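Local coordinates for prolyl 4-hydroxylase alpha subunit Fe(2+) 2OG dioxygenase domain-containing protein (Burkholderia ambifaria, PDB 3W20) that probably catalyses the iron- and 2-oxoglutarate-dependent oxidation of N-substituted L-amino acids, and holds a zinc ion at its metal site, at residues Q2-T14 and A29-I42. Sequence-based numbering, arbitrary orientation.
Sequences QHTYPAQLMRFGT and ALDADEADAIVMDI
Arg11 sets CG beside its backbone N (chi1 -83°) and bends again at chi2 (-68°), which lays the guanidinium over the backbone joining Glu34 to Ala35. NH1 then meets two acids. Arg11 NH1 makes a nearly straight, charged hydrogen bond to Asp33 OD1 (3.0 Å), from above the carboxylate plane. The salt bridge from Arg11 NH1 to Asp36 OD1 (2.9 Å) is bent and weak as a hydrogen bond. Gln241 NE2 also bonds to Asp33 OD1, so this oxygen has a second partner. The two carboxylates probably stabilise the charge of Arg11.

Strands 4-10 and 37-41 run antiparallel. Gln8 and Val39 make a hydrogen-bonded pair, with Gln8 N 2.8 Å from Val39 O and a second bond returning from Val39 N to Gln8 O. Further along, Met10 O accepts from Asp36 N (2.9 Å) and from Ala37 N (3.2 Å). Asp36 and Ala37 thus share one partner, a classic beta bulge.

On one face, Leu9 lies alongside Ile38, and Leu9 CD2 touches Ala35 CB (3.5 Å). At the other end of the pairing, Ile42 CD1 sits over the centre of the Tyr5 ring, 3.5 Å from its centroid, in a CH-pi contact. Met40 CE reaches Tyr5 CD2 (3.8 Å). Helix 23-31 packs on this face and ends in a Schellman motif at Asp33.

Strand 17-22 pairs with the far edge of strand 4-10, and strand 236-241 with that of 37-41. The contact therefore joins the N-terminal strands to the sheet of the double-stranded beta-helix (DSBH) fold of 2-oxoglutarate dioxygenases.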
ATOM      1  N   GLN A   2     -27.317  18.285 -16.030  1.00 39.30           N
ATOM      2  CA  GLN A   2     -27.218  16.861 -15.739  1.00 35.89           C
ATOM      3  C   GLN A   2     -28.474  16.098 -16.086  1.00 26.66           C
ATOM      4  O   GLN A   2     -29.579  16.659 -16.014  1.00 27.50           O
ATOM      5  CB  GLN A   2     -27.051  16.679 -14.201  1.00 38.53           C
ATOM      6  CG  GLN A   2     -25.822  17.355 -13.596  1.00 48.69           C
ATOM      7  CD  GLN A   2     -24.557  16.578 -13.933  1.00 51.77           C
ATOM      8  OE1 GLN A   2     -24.027  15.847 -13.101  1.00 57.38           O
ATOM      9  NE2 GLN A   2     -24.093  16.700 -15.178  1.00 59.85           N
ATOM     10  N   HIS A   3     -28.318  14.787 -16.346  1.00 22.53           N
ATOM     11  CA  HIS A   3     -29.505  13.938 -16.533  1.00 21.27           C
ATOM     12  C   HIS A   3     -30.300  13.830 -15.256  1.00 23.65           C
ATOM     13  O   HIS A   3     -29.708  13.799 -14.148  1.00 20.66           O
ATOM     14  CB  HIS A   3     -29.124  12.545 -17.011  1.00 22.09           C
ATOM     15  CG  HIS A   3     -28.618  12.514 -18.435  1.00 23.71           C
ATOM     16  ND1 HIS A   3     -27.320  12.573 -18.744  1.00 28.47           N
ATOM     17  CD2 HIS A   3     -29.314  12.461 -19.653  1.00 27.86           C
ATOM     18  CE1 HIS A   3     -27.160  12.546 -20.104  1.00 24.33           C
ATOM     19  NE2 HIS A   3     -28.400  12.463 -20.645  1.00 26.39           N
ATOM     20  N   THR A   4     -31.627  13.779 -15.402  1.00 21.25           N
ATOM     21  CA  THR A   4     -32.487  13.458 -14.258  1.00 23.73           C
ATOM     22  C   THR A   4     -32.996  12.037 -14.490  1.00 24.24           C
ATOM     23  O   THR A   4     -32.983  11.567 -15.597  1.00 28.48           O
ATOM     24  CB  THR A   4     -33.616  14.493 -14.058  1.00 27.22           C
ATOM     25  OG1 THR A   4     -34.492  14.413 -15.194  1.00 33.02           O
ATOM     26  CG2 THR A   4     -33.060  15.872 -13.956  1.00 24.73           C
ATOM     27  N   TYR A   5     -33.322  11.303 -13.425  1.00 21.37           N
ATOM     28  CA  TYR A   5     -33.763   9.961 -13.467  1.00 21.68           C
ATOM     29  C   TYR A   5     -34.885   9.800 -12.456  1.00 22.04           C
ATOM     30  O   TYR A   5     -34.875  10.497 -11.448  1.00 22.11           O
ATOM     31  CB  TYR A   5     -32.625   9.103 -13.004  1.00 21.42           C
ATOM     32  CG  TYR A   5     -31.345   9.268 -13.709  1.00 20.33           C
ATOM     33  CD1 TYR A   5     -31.078   8.511 -14.844  1.00 20.63           C
ATOM     34  CD2 TYR A   5     -30.329  10.130 -13.210  1.00 20.09           C
ATOM     35  CE1 TYR A   5     -29.836   8.595 -15.465  1.00 21.82           C
ATOM     36  CE2 TYR A   5     -29.106  10.226 -13.840  1.00 21.28           C
ATOM     37  CZ  TYR A   5     -28.877   9.456 -14.965  1.00 20.48           C
ATOM     38  OH  TYR A   5     -27.645   9.506 -15.610  1.00 22.52           O
ATOM     39  N   PRO A   6     -35.864   8.897 -12.726  1.00 25.89           N
ATOM     40  CA  PRO A   6     -36.881   8.525 -11.747  1.00 23.80           C
ATOM     41  C   PRO A   6     -36.191   8.142 -10.415  1.00 23.81           C
ATOM     42  O   PRO A   6     -35.260   7.314 -10.435  1.00 23.47           O
ATOM     43  CB  PRO A   6     -37.522   7.252 -12.384  1.00 25.13           C
ATOM     44  CG  PRO A   6     -37.305   7.406 -13.868  1.00 26.77           C
ATOM     45  CD  PRO A   6     -35.942   8.071 -13.966  1.00 25.79           C
ATOM     46  N   ALA A   7     -36.683   8.670  -9.289  1.00 21.49           N
ATOM     47  CA  ALA A   7     -36.080   8.392  -7.959  1.00 21.52           C
ATOM     48  C   ALA A   7     -37.174   8.162  -6.915  1.00 21.60           C
ATOM     49  O   ALA A   7     -38.258   8.824  -6.944  1.00 21.37           O
ATOM     50  CB  ALA A   7     -35.136   9.522  -7.543  1.00 19.88           C
ATOM     51  N   GLN A   8     -36.937   7.197  -6.059  1.00 18.74           N
ATOM     52  CA  GLN A   8     -37.795   7.067  -4.844  1.00 19.55           C
ATOM     53  C   GLN A   8     -36.957   7.449  -3.639  1.00 20.27           C
ATOM     54  O   GLN A   8     -35.854   6.882  -3.402  1.00 18.14           O
ATOM     55  CB  GLN A   8     -38.305   5.639  -4.658  1.00 23.76           C
ATOM     56  CG  GLN A   8     -39.217   5.091  -5.806  1.00 30.49           C
ATOM     57  CD  GLN A   8     -40.514   5.906  -5.986  1.00 37.07           C
ATOM     58  OE1 GLN A   8     -41.210   6.186  -5.012  1.00 40.04           O
ATOM     59  NE2 GLN A   8     -40.837   6.297  -7.253  1.00 36.39           N
ATOM     60  N   LEU A   9     -37.455   8.395  -2.855  1.00 18.08           N
ATOM     61  CA  LEU A   9     -36.655   8.861  -1.721  1.00 19.97           C
ATOM     62  C   LEU A   9     -37.287   8.342  -0.415  1.00 20.62           C
ATOM     63  O   LEU A   9     -38.459   8.616  -0.120  1.00 19.64           O
ATOM     64  CB  LEU A   9     -36.602  10.397  -1.770  1.00 22.21           C
ATOM     65  CG  LEU A   9     -35.742  11.197  -0.801  1.00 26.87           C
ATOM     66  CD1 LEU A   9     -35.468  12.504  -1.560  1.00 25.16           C
ATOM     67  CD2 LEU A   9     -36.448  11.490   0.529  1.00 31.16           C
HETATM   68  N   MSE A  10     -36.525   7.596   0.403  1.00 19.93           N
HETATM   69  CA  MSE A  10     -37.093   6.915   1.554  1.00 19.81           C
HETATM   70  C   MSE A  10     -36.572   7.479   2.828  1.00 20.38           C
HETATM   71  O   MSE A  10     -35.358   7.636   2.971  1.00 16.35           O
HETATM   72  CB  MSE A  10     -36.757   5.422   1.565  1.00 22.06           C
HETATM   73  CG  MSE A  10     -35.813   5.037   0.434  1.00 36.54           C
HETATM   74 SE   MSE A  10     -36.917   4.570  -1.150  1.00 40.16          SE
HETATM   75  CE  MSE A  10     -37.441   3.157  -0.006  1.00 20.61           C
ATOM     76  N   ARG A  11     -37.468   7.760   3.789  1.00 16.45           N
ATOM     77  CA  ARG A  11     -37.050   8.069   5.178  1.00 19.54           C
ATOM     78  C   ARG A  11     -37.755   7.111   6.072  1.00 17.72           C
ATOM     79  O   ARG A  11     -38.904   6.749   5.780  1.00 17.22           O
ATOM     80  CB  ARG A  11     -37.517   9.497   5.528  1.00 21.11           C
ATOM     81  CG  ARG A  11     -36.594  10.563   5.041  1.00 31.76           C
ATOM     82  CD  ARG A  11     -35.306  10.447   5.855  1.00 38.58           C
ATOM     83  NE  ARG A  11     -35.051  11.583   6.673  1.00 46.18           N
ATOM     84  CZ  ARG A  11     -33.880  11.878   7.219  1.00 41.82           C
ATOM     85  NH1 ARG A  11     -32.776  11.062   7.129  1.00 31.52           N
ATOM     86  NH2 ARG A  11     -33.841  12.990   7.937  1.00 49.23           N
ATOM     87  N   PHE A  12     -37.123   6.703   7.155  1.00 17.29           N
ATOM     88  CA  PHE A  12     -37.760   5.818   8.142  1.00 19.49           C
ATOM     89  C   PHE A  12     -39.168   6.286   8.516  1.00 19.59           C
ATOM     90  O   PHE A  12     -39.385   7.454   8.772  1.00 21.99           O
ATOM     91  CB  PHE A  12     -36.919   5.665   9.456  1.00 17.93           C
ATOM     92  CG  PHE A  12     -35.603   4.948   9.238  1.00 17.89           C
ATOM     93  CD1 PHE A  12     -35.588   3.589   8.957  1.00 16.38           C
ATOM     94  CD2 PHE A  12     -34.396   5.678   9.252  1.00 17.95           C
ATOM     95  CE1 PHE A  12     -34.382   2.916   8.763  1.00 16.00           C
ATOM     96  CE2 PHE A  12     -33.197   5.023   8.979  1.00 17.77           C
ATOM     97  CZ  PHE A  12     -33.183   3.655   8.693  1.00 16.88           C
ATOM     98  N   GLY A  13     -40.114   5.322   8.549  1.00 18.61           N
ATOM     99  CA  GLY A  13     -41.508   5.565   9.007  1.00 20.87           C
ATOM    100  C   GLY A  13     -42.395   6.411   8.081  1.00 23.15           C
ATOM    101  O   GLY A  13     -43.538   6.727   8.469  1.00 23.59           O
ATOM    102  N   THR A  14     -41.916   6.737   6.886  1.00 23.59           N
ATOM    103  CA  THR A  14     -42.550   7.712   5.971  1.00 25.11           C
ATOM    104  C   THR A  14     -42.769   7.124   4.576  1.00 24.43           C
ATOM    105  O   THR A  14     -41.930   6.355   4.099  1.00 20.59           O
ATOM    106  CB  THR A  14     -41.589   8.926   5.864  1.00 29.01           C
ATOM    107  OG1 THR A  14     -41.211   9.326   7.179  1.00 31.61           O
ATOM    108  CG2 THR A  14     -42.197  10.096   5.182  1.00 33.29           C
ATOM    109  N   ALA A  29     -29.260  15.404  -1.070  1.00 17.41           N
ATOM    110  CA  ALA A  29     -30.313  15.170  -0.100  1.00 17.19           C
ATOM    111  C   ALA A  29     -29.794  14.217   0.949  1.00 15.22           C
ATOM    112  O   ALA A  29     -30.078  14.398   2.126  1.00 15.76           O
ATOM    113  CB  ALA A  29     -31.635  14.684  -0.753  1.00 18.34           C
ATOM    114  N   LEU A  30     -29.026  13.203   0.529  1.00 14.14           N
ATOM    115  CA  LEU A  30     -28.530  12.254   1.531  1.00 15.32           C
ATOM    116  C   LEU A  30     -27.539  12.962   2.468  1.00 15.25           C
ATOM    117  O   LEU A  30     -27.507  12.728   3.688  1.00 15.22           O
ATOM    118  CB  LEU A  30     -27.892  11.047   0.856  1.00 13.41           C
ATOM    119  CG  LEU A  30     -29.000  10.167   0.230  1.00 12.63           C
ATOM    120  CD1 LEU A  30     -28.402   9.335  -0.906  1.00 14.32           C
ATOM    121  CD2 LEU A  30     -29.485   9.242   1.309  1.00 14.01           C
ATOM    122  N   ASP A  31     -26.692  13.792   1.865  1.00 15.93           N
ATOM    123  CA  ASP A  31     -25.585  14.384   2.663  1.00 15.73           C
ATOM    124  C   ASP A  31     -26.212  15.395   3.616  1.00 16.71           C
ATOM    125  O   ASP A  31     -25.627  15.697   4.652  1.00 16.59           O
ATOM    126  CB  ASP A  31     -24.680  15.091   1.687  1.00 16.02           C
ATOM    127  CG  ASP A  31     -23.380  15.541   2.299  1.00 18.89           C
ATOM    128  OD1 ASP A  31     -22.688  14.807   2.979  1.00 16.97           O
ATOM    129  OD2 ASP A  31     -23.114  16.746   2.139  1.00 21.20           O
ATOM    130  N   ALA A  32     -27.363  15.956   3.223  1.00 17.30           N
ATOM    131  CA  ALA A  32     -28.101  16.851   4.114  1.00 19.88           C
ATOM    132  C   ALA A  32     -28.912  16.128   5.185  1.00 17.28           C
ATOM    133  O   ALA A  32     -29.670  16.752   5.957  1.00 17.09           O
ATOM    134  CB  ALA A  32     -29.031  17.758   3.283  1.00 19.76           C
ATOM    135  N   ASP A  33     -28.813  14.828   5.269  1.00 15.99           N
ATOM    136  CA  ASP A  33     -29.664  14.066   6.141  1.00 16.07           C
ATOM    137  C   ASP A  33     -31.150  14.278   5.873  1.00 16.12           C
ATOM    138  O   ASP A  33     -31.966  14.285   6.808  1.00 17.24           O
ATOM    139  CB  ASP A  33     -29.294  14.229   7.659  1.00 16.09           C
ATOM    140  CG  ASP A  33     -29.816  13.133   8.528  1.00 18.04           C
ATOM    141  OD1 ASP A  33     -30.066  11.962   8.094  1.00 15.83           O
ATOM    142  OD2 ASP A  33     -30.071  13.427   9.738  1.00 18.73           O
ATOM    143  N   GLU A  34     -31.526  14.413   4.613  1.00 16.75           N
ATOM    144  CA  GLU A  34     -32.954  14.595   4.225  1.00 18.77           C
ATOM    145  C   GLU A  34     -33.577  13.264   3.704  1.00 19.81           C
ATOM    146  O   GLU A  34     -34.761  13.202   3.379  1.00 22.33           O
ATOM    147  CB  GLU A  34     -33.066  15.649   3.128  1.00 19.82           C
ATOM    148  CG  GLU A  34     -32.904  17.083   3.705  1.00 25.71           C
ATOM    149  CD  GLU A  34     -32.582  18.117   2.631  1.00 30.17           C
ATOM    150  OE1 GLU A  34     -32.642  17.751   1.437  1.00 33.19           O
ATOM    151  OE2 GLU A  34     -32.275  19.296   2.978  1.00 28.17           O
ATOM    152  N   ALA A  35     -32.762  12.240   3.587  1.00 17.32           N
ATOM    153  CA  ALA A  35     -33.264  10.916   3.182  1.00 17.71           C
ATOM    154  C   ALA A  35     -32.358   9.849   3.818  1.00 15.74           C
ATOM    155  O   ALA A  35     -31.186  10.114   4.107  1.00 14.95           O
ATOM    156  CB  ALA A  35     -33.206  10.792   1.680  1.00 20.43           C
ATOM    157  N   ASP A  36     -32.896   8.642   4.050  1.00 14.72           N
ATOM    158  CA  ASP A  36     -32.047   7.577   4.477  1.00 15.35           C
ATOM    159  C   ASP A  36     -31.562   6.721   3.284  1.00 14.36           C
ATOM    160  O   ASP A  36     -30.477   6.181   3.308  1.00 13.53           O
ATOM    161  CB  ASP A  36     -32.821   6.784   5.518  1.00 14.45           C
ATOM    162  CG  ASP A  36     -33.234   7.657   6.679  1.00 19.13           C
ATOM    163  OD1 ASP A  36     -32.322   8.243   7.275  1.00 19.48           O
ATOM    164  OD2 ASP A  36     -34.451   7.905   6.888  1.00 18.72           O
ATOM    165  N   ALA A  37     -32.400   6.551   2.290  1.00 14.20           N
ATOM    166  CA  ALA A  37     -32.035   5.864   1.053  1.00 14.11           C
ATOM    167  C   ALA A  37     -32.764   6.450  -0.111  1.00 14.52           C
ATOM    168  O   ALA A  37     -33.869   7.004   0.017  1.00 17.83           O
ATOM    169  CB  ALA A  37     -32.316   4.353   1.142  1.00 14.72           C
ATOM    170  N   ILE A  38     -32.146   6.350  -1.257  1.00 14.89           N
ATOM    171  CA  ILE A  38     -32.722   6.805  -2.546  1.00 13.52           C
ATOM    172  C   ILE A  38     -32.433   5.719  -3.563  1.00 15.19           C
ATOM    173  O   ILE A  38     -31.269   5.241  -3.740  1.00 15.50           O
ATOM    174  CB  ILE A  38     -32.141   8.125  -3.007  1.00 13.78           C
ATOM    175  CG1 ILE A  38     -32.415   9.208  -1.931  1.00 13.28           C
ATOM    176  CG2 ILE A  38     -32.875   8.619  -4.304  1.00 16.15           C
ATOM    177  CD1 ILE A  38     -31.904  10.617  -2.348  1.00 13.72           C
ATOM    178  N   VAL A  39     -33.497   5.322  -4.269  1.00 15.89           N
ATOM    179  CA  VAL A  39     -33.336   4.341  -5.346  1.00 15.83           C
ATOM    180  C   VAL A  39     -33.676   4.970  -6.691  1.00 15.36           C
ATOM    181  O   VAL A  39     -34.767   5.539  -6.848  1.00 19.74           O
ATOM    182  CB  VAL A  39     -34.207   3.100  -5.121  1.00 14.78           C
ATOM    183  CG1 VAL A  39     -33.981   2.150  -6.313  1.00 17.50           C
ATOM    184  CG2 VAL A  39     -33.798   2.385  -3.823  1.00 13.93           C
HETATM  185  N   MSE A  40     -32.764   4.911  -7.670  1.00 16.46           N
HETATM  186  CA  MSE A  40     -32.915   5.667  -8.924  1.00 16.03           C
HETATM  187  C   MSE A  40     -32.815   4.738 -10.144  1.00 18.95           C
HETATM  188  O   MSE A  40     -32.032   3.821 -10.175  1.00 18.62           O
HETATM  189  CB  MSE A  40     -31.717   6.679  -9.046  1.00 17.76           C
HETATM  190  CG  MSE A  40     -31.573   7.500  -7.760  1.00 18.54           C
HETATM  191 SE   MSE A  40     -30.129   8.839  -8.042  1.00 21.74          SE
HETATM  192  CE  MSE A  40     -30.979   9.855  -9.468  1.00 17.75           C
ATOM    193  N   ASP A  41     -33.647   4.988 -11.161  1.00 18.80           N
ATOM    194  CA  ASP A  41     -33.665   4.187 -12.377  1.00 21.60           C
ATOM    195  C   ASP A  41     -32.666   4.789 -13.343  1.00 20.91           C
ATOM    196  O   ASP A  41     -32.922   5.770 -14.004  1.00 23.64           O
ATOM    197  CB  ASP A  41     -35.066   4.221 -12.998  1.00 23.59           C
ATOM    198  CG  ASP A  41     -36.090   3.507 -12.177  1.00 27.83           C
ATOM    199  OD1 ASP A  41     -35.801   3.023 -11.066  1.00 24.82           O
ATOM    200  OD2 ASP A  41     -37.235   3.407 -12.642  1.00 25.32           O
ATOM    201  N   ILE A  42     -31.488   4.190 -13.402  1.00 19.63           N
ATOM    202  CA  ILE A  42     -30.370   4.757 -14.135  1.00 19.60           C
ATOM    203  C   ILE A  42     -30.231   4.111 -15.499  1.00 21.69           C
ATOM    204  O   ILE A  42     -30.116   4.821 -16.511  1.00 23.33           O
ATOM    205  CB  ILE A  42     -29.040   4.545 -13.367  1.00 20.66           C
ATOM    206  CG1 ILE A  42     -29.100   5.245 -11.982  1.00 19.89           C
ATOM    207  CG2 ILE A  42     -27.873   5.045 -14.208  1.00 22.73           C
ATOM    208  CD1 ILE A  42     -29.526   6.709 -12.096  1.00 20.17           C
TER